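Local coordinates for protein RNA-directed RNA polymerase (PDB 3ZED) that probably copies the viral RNA genome as an RNA-dependent RNA polymerase, found both free and covalently attached to the genomic RNA, at residues B[432-446]-B[723-735]. Numbering follows the deposited sequence.
Sequences GSPRYNPTWATFAMN and SAVWRLLDQRTKL
Helix 438-446, which carries Ala-441 and Met-445, and helix 724-732, which carries Leu-729 and Arg-732, cross at -50° with their axes 10.3 Å apart at closest approach, while the loop ahead of the first helix lies against Val-725 through Gly-432 O and Pro-434. Arg-732 is the knob of this interface, seated among Ala-441, Thr-442, Met-445 and Asn-446. Its CG lies anti to the backbone N (chi1 -174°), which sends the chain out toward helix 438-446 before a bend at chi3 turns the guanidinium back toward that helix's N-terminal turn. Ala-441 CB then covers one guanidinium face near the rim, 3.6 Å from Arg-732 NE. At the edge, Arg-732 NH1 donates to Asn-446 OD1 over 3.2 Å, a nearly straight bond lying in the guanidinium plane, and NH2 gives a hydrogen to a water. Asn-446 ND2 makes a short but weak, bent bond to Arg-732 O, although its main polar partner is Ser-781. The doubly bent Met-445 side chain crosses Leu-729 at about a right angle, and its CE reaches Thr-733 CG2 at 3.6 Å. Leu-729 CD1 also packs against Tyr-436 OH at 3.7 Å; the tyrosine ring has Pro-434 CB over the centre of one face. Val-725 CG1 packs on Pro-434 CD at 3.9 Å. Leu-423 of helix 412-426 touches Leu-729; helix 740-752 touches Arg-732. A single arginine knob in a hole of the crossing helix thus joins the palm region of this birnavirus polymerase to its C-terminal region.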
# COMPACT_ATOMS: atom_id res chain seq x y z
N GLY B 432 19.88 -10.12 20.93
CA GLY B 432 18.55 -9.76 21.41
C GLY B 432 18.41 -8.34 21.91
O GLY B 432 17.34 -7.97 22.41
N SER B 433 19.48 -7.52 21.81
CA SER B 433 19.45 -6.12 22.23
C SER B 433 18.71 -5.28 21.15
O SER B 433 18.72 -5.64 19.96
CB SER B 433 20.85 -5.57 22.49
OG SER B 433 21.64 -5.55 21.32
N PRO B 434 18.05 -4.16 21.55
CA PRO B 434 17.27 -3.39 20.58
C PRO B 434 18.10 -2.52 19.62
O PRO B 434 19.09 -1.92 20.02
CB PRO B 434 16.38 -2.52 21.47
CG PRO B 434 17.16 -2.33 22.71
CD PRO B 434 17.89 -3.62 22.92
N ARG B 435 17.64 -2.43 18.35
CA ARG B 435 18.25 -1.60 17.30
C ARG B 435 17.46 -0.28 17.25
O ARG B 435 17.07 0.20 16.19
CB ARG B 435 18.27 -2.33 15.94
CG ARG B 435 19.31 -3.43 15.86
CD ARG B 435 19.41 -4.06 14.49
NE ARG B 435 19.95 -3.13 13.49
CZ ARG B 435 20.17 -3.45 12.22
NH1 ARG B 435 19.96 -4.68 11.78
NH2 ARG B 435 20.61 -2.52 11.37
N TYR B 436 17.20 0.28 18.45
CA TYR B 436 16.47 1.51 18.69
C TYR B 436 16.73 2.01 20.11
O TYR B 436 17.16 1.24 20.97
CB TYR B 436 14.95 1.33 18.44
CG TYR B 436 14.30 0.21 19.24
CD1 TYR B 436 13.91 0.41 20.57
CD2 TYR B 436 14.08 -1.04 18.67
CE1 TYR B 436 13.31 -0.61 21.30
CE2 TYR B 436 13.49 -2.07 19.40
CZ TYR B 436 13.12 -1.85 20.72
OH TYR B 436 12.54 -2.87 21.44
N ASN B 437 16.48 3.30 20.34
CA ASN B 437 16.62 3.94 21.63
C ASN B 437 15.22 4.28 22.20
O ASN B 437 14.21 4.07 21.49
CB ASN B 437 17.54 5.18 21.51
CG ASN B 437 17.10 6.34 20.66
OD1 ASN B 437 15.92 6.54 20.32
ND2 ASN B 437 18.03 7.23 20.39
N PRO B 438 15.11 4.82 23.45
CA PRO B 438 13.78 5.14 23.99
C PRO B 438 12.98 6.16 23.16
O PRO B 438 11.76 6.01 23.05
CB PRO B 438 14.09 5.69 25.39
CG PRO B 438 15.38 5.03 25.76
CD PRO B 438 16.16 5.07 24.47
N THR B 439 13.64 7.16 22.56
CA THR B 439 12.95 8.17 21.73
C THR B 439 12.22 7.51 20.55
O THR B 439 11.05 7.83 20.32
CB THR B 439 13.95 9.22 21.24
OG1 THR B 439 14.44 9.91 22.38
CG2 THR B 439 13.34 10.23 20.25
N TRP B 440 12.89 6.59 19.84
CA TRP B 440 12.27 5.93 18.69
C TRP B 440 11.22 4.90 19.12
O TRP B 440 10.24 4.72 18.40
CB TRP B 440 13.32 5.34 17.76
CG TRP B 440 13.78 6.35 16.76
CD1 TRP B 440 14.83 7.22 16.88
CD2 TRP B 440 13.13 6.68 15.52
NE1 TRP B 440 14.92 8.01 15.76
CE2 TRP B 440 13.89 7.70 14.91
CE3 TRP B 440 11.99 6.19 14.86
CZ2 TRP B 440 13.52 8.27 13.68
CZ3 TRP B 440 11.66 6.72 13.63
CH2 TRP B 440 12.41 7.75 13.05
N ALA B 441 11.38 4.28 20.31
CA ALA B 441 10.36 3.36 20.88
C ALA B 441 9.10 4.17 21.22
O ALA B 441 8.00 3.67 21.00
CB ALA B 441 10.90 2.66 22.13
N THR B 442 9.26 5.43 21.68
CA THR B 442 8.16 6.34 22.01
C THR B 442 7.42 6.75 20.74
O THR B 442 6.19 6.69 20.70
CB THR B 442 8.69 7.58 22.76
OG1 THR B 442 9.40 7.12 23.91
CG2 THR B 442 7.58 8.54 23.20
N PHE B 443 8.17 7.15 19.69
CA PHE B 443 7.55 7.53 18.43
C PHE B 443 6.78 6.36 17.87
O PHE B 443 5.59 6.51 17.61
CB PHE B 443 8.57 8.04 17.41
CG PHE B 443 7.96 8.26 16.04
CD1 PHE B 443 7.02 9.28 15.84
CD2 PHE B 443 8.24 7.40 14.98
CE1 PHE B 443 6.40 9.46 14.59
CE2 PHE B 443 7.61 7.57 13.73
CZ PHE B 443 6.70 8.60 13.54
N ALA B 444 7.43 5.19 17.73
CA ALA B 444 6.83 4.01 17.11
C ALA B 444 5.64 3.45 17.88
O ALA B 444 4.60 3.18 17.27
CB ALA B 444 7.88 2.93 16.90
N MET B 445 5.78 3.28 19.21
CA MET B 445 4.75 2.63 20.02
C MET B 445 3.70 3.56 20.58
O MET B 445 2.54 3.18 20.68
CB MET B 445 5.39 1.87 21.21
CG MET B 445 6.43 0.81 20.82
SD MET B 445 5.96 -0.35 19.48
CE MET B 445 4.57 -1.16 20.22
N ASN B 446 4.10 4.74 21.02
CA ASN B 446 3.20 5.60 21.76
C ASN B 446 2.58 6.74 20.98
O ASN B 446 1.56 7.26 21.44
CB ASN B 446 3.94 6.17 22.99
CG ASN B 446 4.57 5.12 23.88
OD1 ASN B 446 5.77 4.97 23.92
ND2 ASN B 446 3.77 4.41 24.64
N SER B 723 11.53 -12.60 26.33
CA SER B 723 12.52 -11.52 26.27
C SER B 723 12.04 -10.32 27.08
O SER B 723 10.91 -9.86 26.89
CB SER B 723 12.79 -11.11 24.83
OG SER B 723 13.48 -9.88 24.80
N ALA B 724 12.91 -9.81 27.98
CA ALA B 724 12.63 -8.66 28.84
C ALA B 724 12.54 -7.37 28.02
O ALA B 724 11.70 -6.53 28.32
CB ALA B 724 13.68 -8.53 29.92
N VAL B 725 13.35 -7.25 26.94
CA VAL B 725 13.34 -6.11 26.02
C VAL B 725 11.95 -6.01 25.36
O VAL B 725 11.37 -4.93 25.29
CB VAL B 725 14.49 -6.20 24.96
CG1 VAL B 725 14.37 -5.10 23.90
CG2 VAL B 725 15.87 -6.19 25.61
N TRP B 726 11.43 -7.17 24.91
CA TRP B 726 10.12 -7.28 24.26
C TRP B 726 9.01 -7.02 25.26
O TRP B 726 8.04 -6.35 24.92
CB TRP B 726 9.97 -8.66 23.60
CG TRP B 726 10.93 -8.96 22.46
CD1 TRP B 726 12.00 -8.20 22.05
CD2 TRP B 726 10.91 -10.12 21.61
NE1 TRP B 726 12.63 -8.81 20.98
CE2 TRP B 726 11.99 -9.99 20.70
CE3 TRP B 726 10.07 -11.24 21.52
CZ2 TRP B 726 12.25 -10.94 19.71
CZ3 TRP B 726 10.35 -12.20 20.55
CH2 TRP B 726 11.41 -12.04 19.64
N ARG B 727 9.18 -7.50 26.52
CA ARG B 727 8.23 -7.27 27.61
C ARG B 727 8.10 -5.78 27.91
O ARG B 727 6.99 -5.31 28.11
CB ARG B 727 8.64 -8.05 28.86
CG ARG B 727 7.91 -9.36 28.97
CD ARG B 727 8.05 -9.97 30.35
NE ARG B 727 9.23 -10.83 30.38
CZ ARG B 727 10.20 -10.80 31.29
NH1 ARG B 727 10.14 -9.93 32.30
NH2 ARG B 727 11.23 -11.63 31.20
N LEU B 728 9.23 -5.04 27.87
CA LEU B 728 9.24 -3.59 28.07
C LEU B 728 8.45 -2.88 26.97
O LEU B 728 7.72 -1.94 27.26
CB LEU B 728 10.69 -3.05 28.10
CG LEU B 728 11.51 -3.28 29.38
CD1 LEU B 728 12.89 -2.70 29.23
CD2 LEU B 728 10.85 -2.66 30.60
N LEU B 729 8.56 -3.37 25.72
CA LEU B 729 7.87 -2.82 24.55
C LEU B 729 6.37 -3.10 24.64
O LEU B 729 5.57 -2.23 24.27
CB LEU B 729 8.45 -3.38 23.25
CG LEU B 729 8.27 -2.49 22.03
CD1 LEU B 729 9.27 -1.31 22.07
CD2 LEU B 729 8.37 -3.30 20.73
N ASP B 730 5.99 -4.27 25.14
CA ASP B 730 4.58 -4.61 25.36
C ASP B 730 4.00 -3.74 26.51
O ASP B 730 2.88 -3.26 26.39
CB ASP B 730 4.42 -6.10 25.67
CG ASP B 730 2.98 -6.57 25.68
OD1 ASP B 730 2.22 -6.18 24.75
OD2 ASP B 730 2.62 -7.36 26.58
N GLN B 731 4.77 -3.53 27.60
CA GLN B 731 4.35 -2.71 28.75
C GLN B 731 4.12 -1.25 28.31
O GLN B 731 3.15 -0.62 28.76
CB GLN B 731 5.41 -2.78 29.87
CG GLN B 731 5.47 -4.14 30.58
CD GLN B 731 6.67 -4.29 31.51
OE1 GLN B 731 7.37 -3.33 31.84
NE2 GLN B 731 6.92 -5.50 31.97
N ARG B 732 4.98 -0.77 27.37
CA ARG B 732 4.96 0.56 26.75
C ARG B 732 3.59 0.86 26.09
O ARG B 732 3.17 2.02 26.07
CB ARG B 732 6.11 0.64 25.72
CG ARG B 732 6.32 2.00 25.08
CD ARG B 732 7.58 2.05 24.23
NE ARG B 732 8.81 2.21 25.02
CZ ARG B 732 9.26 3.36 25.50
NH1 ARG B 732 8.55 4.48 25.35
NH2 ARG B 732 10.41 3.41 26.16
N THR B 733 2.88 -0.17 25.61
CA THR B 733 1.56 -0.03 24.96
C THR B 733 0.44 0.16 25.98
O THR B 733 -0.65 0.57 25.60
CB THR B 733 1.24 -1.22 24.02
OG1 THR B 733 0.94 -2.39 24.78
CG2 THR B 733 2.34 -1.50 23.01
N LYS B 734 0.71 -0.14 27.26
CA LYS B 734 -0.26 -0.09 28.36
C LYS B 734 -0.06 1.09 29.32
O LYS B 734 -1.03 1.51 29.94
CB LYS B 734 -0.22 -1.41 29.16
CG LYS B 734 -0.65 -2.64 28.35
CD LYS B 734 0.09 -3.88 28.80
CE LYS B 734 -0.37 -5.12 28.09
NZ LYS B 734 0.41 -6.31 28.53
N LEU B 735 1.17 1.60 29.47
CA LEU B 735 1.44 2.69 30.43
C LEU B 735 1.19 4.09 29.86
O LEU B 735 1.48 4.34 28.70
CB LEU B 735 2.89 2.59 30.91
CG LEU B 735 3.21 1.44 31.87
CD1 LEU B 735 4.67 1.01 31.74
CD2 LEU B 735 2.90 1.83 33.32
O HOH W 1 10.59 6.41 27.03